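Local coordinates for protein 3-methyladenine DNA glycosylase (Helicobacter pylori, PDB 1PU7) that probably excises 3-methyladenine from alkylated DNA as a base-excision-repair glycosylase of the helix-hairpin-helix superfamily, at residues 21-26 with 195-200. Numbering follows the deposited sequence.
Sequences PAWWWP and LAQLYA. With 39A (6-amino-3,9-dimethyl-9H-purin-3-ium), chain C.
Ala22 and Gln197 open the contact that ties a tryptophan-rich loop of this HhH-GPD glycosylase to helix 195-203, a worked example of how a braced turn can offer two aromatic rings to a base. Pro21 to Trp24 form a type I beta turn, closed by the bond from Trp24 N to Pro21 O. Gln197 NE2 donates to Ala22 O (3.1 Å), standing above the carbonyl plane rather than on a lone pair; Arg201 donates to the same oxygen, so two side chains grip one carbonyl.

Trp23 lies against the helix. Gln197 keeps its CG opposite the backbone N (chi1 -169°) and stretches on across one indole face: its CG sits 3.6 Å from the centroid of the five-membered ring, a CH-pi contact, and its amide lies nearly parallel to the indole, the planes 11° apart. The six-membered ring reaches the helix, where Trp23 CE3 meets Ala200 CB at 3.5 Å.

At Trp24 the CB points toward the helix, but CG lies opposite N (chi1 179°), and the indole reaches the bound 3,9-dimethyladenine. One face lies nearly parallel over the purine, with Trp24 CH2 3.2 Å from 39A C4, and NE1 is hydrogen-bonded to Glu208, which probably helps fix the ring's rotation. The purine turns its C8 end to the centre of one Trp25 face, nearly perpendicular to it, with 39A C8 3.2 Å from Trp25 CD2.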
loop_
_atom_site.group_PDB
_atom_site.type_symbol
_atom_site.label_atom_id
_atom_site.label_comp_id
_atom_site.label_asym_id
_atom_site.label_seq_id
_atom_site.Cartn_x
_atom_site.Cartn_y
_atom_site.Cartn_z
ATOM N N PRO A 21 -0.276 -3.730 -13.387
ATOM C CA PRO A 21 -1.620 -4.310 -13.187
ATOM C C PRO A 21 -2.655 -3.229 -12.812
ATOM O O PRO A 21 -2.300 -2.061 -12.575
ATOM C CB PRO A 21 -1.427 -5.333 -12.038
ATOM C CG PRO A 21 -0.142 -4.971 -11.350
ATOM C CD PRO A 21 0.672 -4.109 -12.322
ATOM N N ALA A 22 -3.921 -3.615 -12.774
ATOM C CA ALA A 22 -5.020 -2.668 -12.643
ATOM C C ALA A 22 -4.943 -1.770 -11.393
ATOM O O ALA A 22 -5.270 -0.610 -11.467
ATOM C CB ALA A 22 -6.406 -3.410 -12.709
ATOM N N TRP A 23 -4.501 -2.311 -10.264
ATOM C CA TRP A 23 -4.420 -1.525 -9.030
ATOM C C TRP A 23 -2.979 -1.132 -8.730
ATOM O O TRP A 23 -2.663 -0.728 -7.614
ATOM C CB TRP A 23 -4.990 -2.321 -7.858
ATOM C CG TRP A 23 -6.478 -2.348 -7.788
ATOM C CD1 TRP A 23 -7.329 -2.917 -8.694
ATOM C CD2 TRP A 23 -7.315 -1.740 -6.776
ATOM N NE1 TRP A 23 -8.631 -2.739 -8.288
ATOM C CE2 TRP A 23 -8.654 -2.025 -7.116
ATOM C CE3 TRP A 23 -7.062 -1.008 -5.604
ATOM C CZ2 TRP A 23 -9.753 -1.591 -6.330
ATOM C CZ3 TRP A 23 -8.140 -0.574 -4.825
ATOM C CH2 TRP A 23 -9.471 -0.878 -5.191
ATOM N N TRP A 24 -2.117 -1.242 -9.740
ATOM C CA TRP A 24 -0.666 -0.957 -9.640
ATOM C C TRP A 24 0.128 -1.918 -8.756
ATOM O O TRP A 24 1.051 -2.539 -9.246
ATOM C CB TRP A 24 -0.384 0.481 -9.265
ATOM C CG TRP A 24 1.079 0.835 -9.112
ATOM C CD1 TRP A 24 2.019 0.939 -10.111
ATOM C CD2 TRP A 24 1.767 1.123 -7.887
ATOM N NE1 TRP A 24 3.234 1.308 -9.580
ATOM C CE2 TRP A 24 3.114 1.410 -8.215
ATOM C CE3 TRP A 24 1.373 1.198 -6.541
ATOM C CZ2 TRP A 24 4.060 1.781 -7.254
ATOM C CZ3 TRP A 24 2.305 1.560 -5.589
ATOM C CH2 TRP A 24 3.650 1.847 -5.955
ATOM N N TRP A 25 -0.220 -2.019 -7.473
ATOM C CA TRP A 25 0.396 -2.961 -6.560
ATOM C C TRP A 25 0.114 -4.380 -7.047
ATOM O O TRP A 25 -1.041 -4.736 -7.225
ATOM C CB TRP A 25 -0.236 -2.793 -5.175
ATOM C CG TRP A 25 0.630 -3.223 -4.024
ATOM C CD1 TRP A 25 1.034 -4.502 -3.703
ATOM C CD2 TRP A 25 1.136 -2.370 -3.000
ATOM N NE1 TRP A 25 1.805 -4.477 -2.555
ATOM C CE2 TRP A 25 1.917 -3.176 -2.121
ATOM C CE3 TRP A 25 1.070 -0.983 -2.767
ATOM C CZ2 TRP A 25 2.556 -2.655 -0.980
ATOM C CZ3 TRP A 25 1.766 -0.442 -1.646
ATOM C CH2 TRP A 25 2.469 -1.290 -0.758
ATOM N N PRO A 26 1.155 -5.184 -7.282
ATOM C CA PRO A 26 0.957 -6.594 -7.705
ATOM C C PRO A 26 0.180 -7.400 -6.669
ATOM O O PRO A 26 0.476 -7.301 -5.480
ATOM C CB PRO A 26 2.383 -7.163 -7.819
ATOM C CG PRO A 26 3.319 -5.967 -7.851
ATOM C CD PRO A 26 2.584 -4.798 -7.169
ATOM N N LEU A 195 -13.123 4.906 -6.902
ATOM C CA LEU A 195 -12.254 5.928 -6.358
ATOM C C LEU A 195 -11.057 5.288 -5.632
ATOM O O LEU A 195 -9.923 5.800 -5.696
ATOM C CB LEU A 195 -13.071 6.840 -5.413
ATOM C CG LEU A 195 -12.269 7.867 -4.605
ATOM C CD1 LEU A 195 -11.508 8.767 -5.531
ATOM C CD2 LEU A 195 -13.236 8.686 -3.723
ATOM N N ALA A 196 -11.301 4.168 -4.954
ATOM C CA ALA A 196 -10.226 3.463 -4.275
ATOM C C ALA A 196 -9.170 3.071 -5.320
ATOM O O ALA A 196 -8.004 3.283 -5.100
ATOM C CB ALA A 196 -10.757 2.217 -3.552
ATOM N N GLN A 197 -9.620 2.523 -6.442
ATOM C CA GLN A 197 -8.746 2.103 -7.517
ATOM C C GLN A 197 -8.027 3.312 -8.135
ATOM O O GLN A 197 -6.841 3.236 -8.451
ATOM C CB GLN A 197 -9.492 1.265 -8.572
ATOM C CG GLN A 197 -8.495 0.605 -9.548
ATOM C CD GLN A 197 -9.134 -0.185 -10.691
ATOM O OE1 GLN A 197 -10.337 -0.498 -10.663
ATOM N NE2 GLN A 197 -8.316 -0.533 -11.693
ATOM N N LEU A 198 -8.758 4.419 -8.281
ATOM C CA LEU A 198 -8.161 5.674 -8.696
ATOM C C LEU A 198 -6.960 6.084 -7.778
ATOM O O LEU A 198 -5.881 6.358 -8.266
ATOM C CB LEU A 198 -9.218 6.776 -8.774
ATOM C CG LEU A 198 -8.710 8.011 -9.514
ATOM C CD1 LEU A 198 -9.820 8.629 -10.297
ATOM C CD2 LEU A 198 -8.164 9.006 -8.488
ATOM N N TYR A 199 -7.154 6.120 -6.468
ATOM C CA TYR A 199 -6.068 6.464 -5.548
ATOM C C TYR A 199 -4.952 5.424 -5.586
ATOM O O TYR A 199 -3.752 5.762 -5.443
ATOM C CB TYR A 199 -6.602 6.488 -4.122
ATOM C CG TYR A 199 -7.485 7.646 -3.748
ATOM C CD1 TYR A 199 -8.449 7.486 -2.760
ATOM C CD2 TYR A 199 -7.333 8.904 -4.346
ATOM C CE1 TYR A 199 -9.283 8.526 -2.389
ATOM C CE2 TYR A 199 -8.120 9.968 -3.950
ATOM C CZ TYR A 199 -9.113 9.769 -2.972
ATOM O OH TYR A 199 -9.923 10.814 -2.563
ATOM N N ALA A 200 -5.341 4.157 -5.700
ATOM C CA ALA A 200 -4.365 3.102 -5.900
ATOM C C ALA A 200 -3.457 3.440 -7.084
ATOM O O ALA A 200 -2.235 3.314 -6.971
ATOM C CB ALA A 200 -5.048 1.749 -6.104
HETATM N N6 39A C . 5.421 -1.595 -8.444
HETATM C C6 39A C . 5.896 -0.956 -7.345
HETATM C C5 39A C . 5.152 -1.090 -6.204
HETATM N N7 39A C . 3.970 -1.766 -5.916
HETATM C C4 39A C . 5.635 -0.425 -5.037
HETATM N N9 39A C . 4.792 -0.672 -4.063
HETATM C C8 39A C . 3.814 -1.470 -4.586
HETATM C C9M 39A C . 5.046 -0.103 -2.721
HETATM N N3 39A C . 6.825 0.339 -5.058
HETATM C C3M 39A C . 7.304 1.046 -3.855
HETATM C C2 39A C . 7.491 0.427 -6.226
HETATM N N1 39A C . 7.037 -0.203 -7.327
#